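Particle-associated glycoside hydrolase (Acinetobacter phage Fri1, PDB 6C72) is a trimeric phage tailspike that depolymerises the capsular polysaccharide of Acinetobacter baumannii, probably by cleaving glycosidic bonds as the virus enters its host. Local coordinates at residues K223-S228 with R247-V252. Sequence-based numbering, arbitrary orientation.
Sequences KIIGDS and RGKDGV
Ile225 leans its branched side chain over the backbone of Arg247 and Gly248. With CG2 anti to its own backbone N and CG1 beside that N (chi1 -41°), both branches reach Arg247 O, CG2 at 3.4 Å and CG1 at 3.5 Å; CG2 also rests on Gly248 CA. From the other segment Lys249 comes alongside: its CG lies 3.8 Å from Ile225 CG2, and the chain, extended beyond CG, brings CE past the same methyl. The ammonium NZ at its end forms a salt bridge with Glu194 and hydrogen bonds to Leu166 O and Ile163 O of a neighbouring subunit, whose Ile163 also packs on Ile225.

Between the backbones, Arg247 N donates to Ile224 O at 2.8 Å. The backbones stay close for one more residue, Ile225 CA and Gly248 CA 4.2 Å apart, and then diverge; a water bridges them there. It accepts from Lys249 N at 2.8 Å and lies within donating distance of Ile225 O and Val252 O, tying the residue just after the strand to the Lys249-Val252 type II turn, where Gly251 takes the positive phi. The extended side chain of Arg247 carries its guanidinium away from the contact, and NE forms a salt bridge with Asp310.

Strands 220-224 and 244-247 are parallel neighbours in successive coils, and here both leave the sheet together. Such a rung-on-rung pairing, running out into loops, is characteristic of the right-handed parallel beta-helix of trimeric phage tailspikes.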
loop_
_atom_site.group_PDB
_atom_site.type_symbol
_atom_site.label_atom_id
_atom_site.label_comp_id
_atom_site.label_asym_id
_atom_site.label_seq_id
_atom_site.Cartn_x
_atom_site.Cartn_y
_atom_site.Cartn_z
ATOM N N LYS A 223 13.509 1.867 -24.854
ATOM C CA LYS A 223 13.752 0.441 -24.668
ATOM C C LYS A 223 14.690 0.287 -23.482
ATOM O O LYS A 223 15.823 0.780 -23.518
ATOM C CB LYS A 223 14.353 -0.197 -25.927
ATOM C CG LYS A 223 14.711 -1.653 -25.750
ATOM C CD LYS A 223 15.259 -2.333 -27.014
ATOM C CE LYS A 223 15.595 -3.794 -26.669
ATOM N NZ LYS A 223 16.245 -4.600 -27.756
ATOM N N ILE A 224 14.219 -0.377 -22.431
ATOM C CA ILE A 224 14.950 -0.469 -21.172
ATOM C C ILE A 224 15.453 -1.892 -20.983
ATOM O O ILE A 224 14.658 -2.836 -20.907
ATOM C CB ILE A 224 14.084 -0.031 -19.985
ATOM C CG1 ILE A 224 13.649 1.430 -20.156
ATOM C CG2 ILE A 224 14.854 -0.198 -18.696
ATOM C CD1 ILE A 224 12.688 1.907 -19.038
ATOM N N ILE A 225 16.774 -2.040 -20.932
ATOM C CA ILE A 225 17.411 -3.269 -20.469
ATOM C C ILE A 225 18.087 -3.072 -19.122
ATOM O O ILE A 225 18.228 -4.049 -18.371
ATOM C CB ILE A 225 18.438 -3.798 -21.497
ATOM C CG1 ILE A 225 17.908 -3.667 -22.922
ATOM C CG2 ILE A 225 18.838 -5.256 -21.217
ATOM C CD1 ILE A 225 18.944 -4.075 -23.957
ATOM N N GLY A 226 18.483 -1.844 -18.782
ATOM C CA GLY A 226 19.188 -1.558 -17.553
ATOM C C GLY A 226 18.263 -1.449 -16.356
ATOM O O GLY A 226 17.125 -1.921 -16.359
ATOM N N ASP A 227 18.770 -0.785 -15.324
ATOM C CA ASP A 227 18.218 -0.833 -13.979
ATOM C C ASP A 227 17.988 0.577 -13.449
ATOM O O ASP A 227 18.747 1.496 -13.755
ATOM C CB ASP A 227 19.179 -1.593 -13.053
ATOM C CG ASP A 227 18.588 -1.879 -11.709
ATOM O OD1 ASP A 227 17.627 -2.686 -11.615
ATOM O OD2 ASP A 227 19.082 -1.258 -10.735
ATOM N N SER A 228 16.932 0.734 -12.649
ATOM C CA SER A 228 16.601 1.993 -11.961
ATOM C C SER A 228 16.519 3.177 -12.930
ATOM O O SER A 228 17.173 4.205 -12.765
ATOM C CB SER A 228 17.591 2.292 -10.834
ATOM O OG SER A 228 17.522 1.303 -9.824
ATOM N N ARG A 247 12.757 -4.801 -21.278
ATOM C CA ARG A 247 13.154 -6.204 -21.326
ATOM C C ARG A 247 14.609 -6.306 -20.895
ATOM O O ARG A 247 15.505 -5.919 -21.648
ATOM C CB ARG A 247 12.952 -6.771 -22.728
ATOM C CG ARG A 247 13.202 -8.249 -22.800
ATOM C CD ARG A 247 13.178 -8.808 -24.196
ATOM N NE ARG A 247 13.197 -10.252 -24.096
ATOM C CZ ARG A 247 13.536 -11.081 -25.076
ATOM N NH1 ARG A 247 13.900 -10.597 -26.259
ATOM N NH2 ARG A 247 13.518 -12.398 -24.863
ATOM N N GLY A 248 14.847 -6.842 -19.701
ATOM C CA GLY A 248 16.200 -7.062 -19.233
ATOM C C GLY A 248 16.793 -8.346 -19.797
ATOM O O GLY A 248 16.250 -8.982 -20.703
ATOM N N LYS A 249 17.933 -8.734 -19.225
ATOM C CA LYS A 249 18.609 -9.960 -19.616
ATOM C C LYS A 249 18.901 -10.811 -18.389
ATOM O O LYS A 249 18.895 -10.326 -17.251
ATOM C CB LYS A 249 19.914 -9.672 -20.372
ATOM C CG LYS A 249 19.717 -8.924 -21.660
ATOM C CD LYS A 249 21.044 -8.724 -22.389
ATOM C CE LYS A 249 20.864 -7.888 -23.650
ATOM N NZ LYS A 249 22.140 -7.749 -24.388
ATOM N N ASP A 250 19.148 -12.096 -18.637
ATOM C CA ASP A 250 19.470 -13.004 -17.549
ATOM C C ASP A 250 20.709 -12.520 -16.809
ATOM O O ASP A 250 21.688 -12.085 -17.416
ATOM C CB ASP A 250 19.715 -14.415 -18.076
ATOM C CG ASP A 250 18.448 -15.089 -18.570
ATOM O OD1 ASP A 250 17.363 -14.479 -18.436
ATOM O OD2 ASP A 250 18.536 -16.247 -19.058
ATOM N N GLY A 251 20.658 -12.585 -15.485
ATOM C CA GLY A 251 21.808 -12.294 -14.658
ATOM C C GLY A 251 22.075 -10.833 -14.385
ATOM O O GLY A 251 23.056 -10.527 -13.698
ATOM N N VAL A 252 21.253 -9.919 -14.902
ATOM C CA VAL A 252 21.448 -8.486 -14.702
ATOM C C VAL A 252 20.117 -7.848 -14.318
ATOM O O VAL A 252 19.069 -8.181 -14.883
ATOM C CB VAL A 252 22.034 -7.811 -15.960
ATOM C CG1 VAL A 252 22.239 -6.323 -15.717
ATOM C CG2 VAL A 252 23.338 -8.476 -16.339
HETATM O O HOH W 1 18.886 -6.788 -17.517
#